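Local coordinates for putative enoyl-CoA hydratase (Streptomyces coelicolor A3, PDB 3G64), which probably acts on acyl-CoA thioesters as a member of the enoyl-CoA hydratase/isomerase (crotonase) family, perhaps adding water across the double bond of an enoyl-CoA, at the interface of chains A and B. Coordinates in Å, arbitrary orientation; residue numbers count along the deposited sequence, not the author numbering. Chains: chain A/B, Putative enoyl-CoA hydratase.

Contacts 1 and 2 are separate patches of one A-B interface, with C-alpha centres about 24 Å apart. They share no residue and no helix or strand. In contact 1, helix 172-181 of chain B meets strand 137-140, helix 205-217 and A:Ser197 of chain A. Contact 2 pairs helix 239-253 of chain A, and A:Met254 just after it, with helix 92-111 of chain B. Contact 1 is mainly apolar packing; contact 2 brings an asparagine amide and backbones together. The deposited assembly holds three copies, and crotonase-family proteins commonly build trimers. Two spaced patches probably help fix how neighbouring subunits are turned within such a trimer.

Contact 1: the interface of chains A and B. Residues chain A 137, 197, 212, 216; chain B 176-177, 180-181.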
# COMPACT_ATOMS: atom_id res chain seq x y z
N PHE A 137 1.12 -7.34 -15.32
CA PHE A 137 -0.11 -6.81 -15.93
C PHE A 137 -1.20 -7.87 -15.90
O PHE A 137 -0.94 -9.05 -16.16
CB PHE A 137 0.12 -6.36 -17.39
CG PHE A 137 1.12 -5.24 -17.56
CD1 PHE A 137 0.71 -3.92 -17.66
CD2 PHE A 137 2.47 -5.52 -17.64
CE1 PHE A 137 1.63 -2.89 -17.83
CE2 PHE A 137 3.42 -4.50 -17.79
CZ PHE A 137 3.00 -3.18 -17.89
N SER A 197 -5.32 -4.20 -15.00
CA SER A 197 -4.46 -3.24 -15.70
C SER A 197 -5.11 -2.72 -16.99
O SER A 197 -4.92 -1.57 -17.37
CB SER A 197 -3.12 -3.89 -16.06
OG SER A 197 -2.63 -4.64 -14.95
N LEU A 212 -0.30 -6.03 -25.94
CA LEU A 212 0.49 -5.41 -24.88
C LEU A 212 1.89 -6.02 -24.82
O LEU A 212 2.87 -5.31 -24.65
CB LEU A 212 -0.22 -5.53 -23.52
CG LEU A 212 0.64 -5.11 -22.32
CD1 LEU A 212 1.05 -3.65 -22.42
CD2 LEU A 212 -0.16 -5.33 -21.06
N LEU A 216 5.45 -3.95 -25.33
CA LEU A 216 6.57 -4.00 -24.39
C LEU A 216 7.83 -4.54 -25.06
O LEU A 216 8.91 -4.00 -24.86
CB LEU A 216 6.22 -4.86 -23.15
CG LEU A 216 5.22 -4.21 -22.20
CD1 LEU A 216 4.51 -5.26 -21.35
CD2 LEU A 216 5.93 -3.20 -21.31
N THR B 176 2.87 -0.29 -11.53
CA THR B 176 3.59 -1.03 -12.57
C THR B 176 3.18 -0.51 -13.95
O THR B 176 4.03 -0.20 -14.79
CB THR B 176 3.32 -2.53 -12.46
OG1 THR B 176 3.82 -3.00 -11.20
CG2 THR B 176 4.04 -3.26 -13.57
N ARG B 177 1.87 -0.42 -14.17
CA ARG B 177 1.31 0.14 -15.41
C ARG B 177 1.85 1.56 -15.73
O ARG B 177 2.43 1.82 -16.80
CB ARG B 177 -0.23 0.12 -15.31
CG ARG B 177 -1.01 0.72 -16.48
CD ARG B 177 -2.52 0.42 -16.35
NE ARG B 177 -3.14 0.99 -15.15
CZ ARG B 177 -3.57 2.25 -15.06
NH1 ARG B 177 -3.42 3.09 -16.09
NH2 ARG B 177 -4.12 2.71 -13.94
N MSE B 180 5.83 1.57 -16.11
CA MSE B 180 6.39 0.83 -17.23
C MSE B 180 6.03 1.31 -18.63
O MSE B 180 6.90 1.31 -19.52
CB MSE B 180 6.18 -0.65 -17.13
CG MSE B 180 7.53 -1.26 -17.06
SE MSE B 180 7.42 -3.05 -17.59
CE MSE B 180 6.99 -3.69 -15.80
N LEU B 181 4.77 1.70 -18.82
CA LEU B 181 4.33 2.20 -20.13
C LEU B 181 4.50 3.71 -20.27
O LEU B 181 4.58 4.24 -21.39
CB LEU B 181 2.87 1.81 -20.39
CG LEU B 181 2.62 0.29 -20.37
CD1 LEU B 181 1.13 -0.02 -20.50
CD2 LEU B 181 3.42 -0.38 -21.47
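The ring of A:Phe137 meets helix 172-181 of chain B mainly at its outer rim. B:Arg177 and B:Leu181 approach CE1 from opposite sides of the ring plane. The backbone CA of B:Arg177 lies 3.9 Å from that CE1. The methyl CD1 of B:Leu181 is 4.0 Å from A:Phe137 CE1. B:Met180, a selenomethionine, lies alongside the next stretch of rim. Its CB is near CZ and its terminal CE near CE2. One ring face rests on chain A's own leucines, CD2 of A:Leu212 and CD1 of A:Leu216. The other face looks towards B:Thr176, which stands further off. The ring CG is anti to the carbonyl carbon (chi1 -61°), and this carries the rim across to the helix.

B:Leu181 fits against the notch where the ring edge meets helix 205-217 of chain A. Its CD2 packs 3.8 Å from CD2 of A:Leu216, the two side chains crossing at about a right angle. Both of its methyls also touch CD1 of A:Leu212. The selenium of B:Met180 adds a contact of 4.0 Å to A:Leu216 CD2. The result is a greasy socket made by one strand and one helix of chain A. It probably helps hold the two subunits in register.

At the margin, B:Arg177 bends at chi3 (62°). Its aliphatic CD lies 3.3 Å from the backbone carbonyl O of A:Ser197.

Contact 2: the interface of chains A and B. Residues chain A 247-248, 251, 254; chain B 95-96, 99.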
# COMPACT_ATOMS: atom_id res chain seq x y z
N ALA A 247 19.72 5.57 -8.02
CA ALA A 247 20.92 6.28 -8.45
C ALA A 247 21.87 5.36 -9.22
O ALA A 247 22.28 5.69 -10.32
CB ALA A 247 21.65 6.91 -7.24
N SER A 248 22.22 4.23 -8.62
CA SER A 248 23.07 3.26 -9.31
C SER A 248 22.48 2.80 -10.64
O SER A 248 23.17 2.74 -11.65
CB SER A 248 23.32 2.03 -8.42
OG SER A 248 24.27 2.35 -7.42
N ALA A 251 22.13 5.72 -13.34
CA ALA A 251 23.45 6.02 -13.86
C ALA A 251 23.93 4.91 -14.81
O ALA A 251 24.45 5.19 -15.89
CB ALA A 251 24.44 6.29 -12.73
N MSE A 254 22.14 5.22 -18.11
CA MSE A 254 22.64 6.38 -18.84
C MSE A 254 23.93 6.10 -19.62
O MSE A 254 24.34 6.92 -20.45
CB MSE A 254 22.82 7.57 -17.90
CG MSE A 254 21.54 8.30 -17.59
SE MSE A 254 21.91 9.92 -16.58
CE MSE A 254 20.07 10.52 -16.34
N LEU B 95 27.73 10.83 -13.53
CA LEU B 95 26.45 10.18 -13.76
C LEU B 95 25.82 9.73 -12.43
O LEU B 95 24.63 9.95 -12.18
CB LEU B 95 26.60 8.99 -14.71
CG LEU B 95 26.87 9.33 -16.17
CD1 LEU B 95 27.11 8.09 -17.00
CD2 LEU B 95 25.75 10.20 -16.78
N LEU B 96 26.64 9.14 -11.56
CA LEU B 96 26.15 8.71 -10.25
C LEU B 96 25.75 9.93 -9.41
O LEU B 96 24.67 9.96 -8.79
CB LEU B 96 27.20 7.87 -9.51
CG LEU B 96 26.78 7.31 -8.14
CD1 LEU B 96 25.59 6.37 -8.30
CD2 LEU B 96 27.94 6.61 -7.44
N ASN B 99 22.33 11.39 -10.49
CA ASN B 99 21.18 10.57 -10.14
C ASN B 99 21.02 10.47 -8.62
O ASN B 99 19.91 10.37 -8.13
CB ASN B 99 21.25 9.22 -10.82
CG ASN B 99 21.06 9.33 -12.31
OD1 ASN B 99 22.00 9.16 -13.09
ND2 ASN B 99 19.85 9.67 -12.71
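A:Ala251 and A:Met254 meet B:Asn99 from two different directions. The backbone of A:Ala251 passes over one face of the B:Asn99 amide. The A:Ala251 N is 3.5 Å from B:Asn99 OD1, well off the amide plane; this is packing and not a hydrogen bond. A:Met254, a selenomethionine, comes from the opposite direction to the side chain of B:Asn99. Its end lies close to the amide plane, beyond the oxygen and nitrogen. A:Met254 SE is 3.6 Å from B:Asn99 OD1. The terminal methyl CE of A:Met254 lies by B:Asn99 ND2. The extended chain of A:Met254 (chi2 -173°) brings its end there. An alanine in place of B:Asn99 would probably leave the end of A:Met254 without its polar neighbour and open a gap beneath A:Ala251.

B:Leu95 slants across A:Met254, its CD2 3.9 Å from A:Met254 SE. A:Ala251 points its methyl CB at the chain B backbone, 3.7 Å from B:Leu95 O. A:Ala247, one turn earlier, sits on CB and the backbone of B:Asn99. B:Leu96 has CG anti to its backbone N (chi1 -178°), which brings CD1 3.9 Å from A:Ala247 O.

The two helices run in opposed directions at a clear slant. The small alanines one turn apart probably let the backbones come close. The patch is a helix-to-helix seam that probably helps join neighbouring subunits of the trimer.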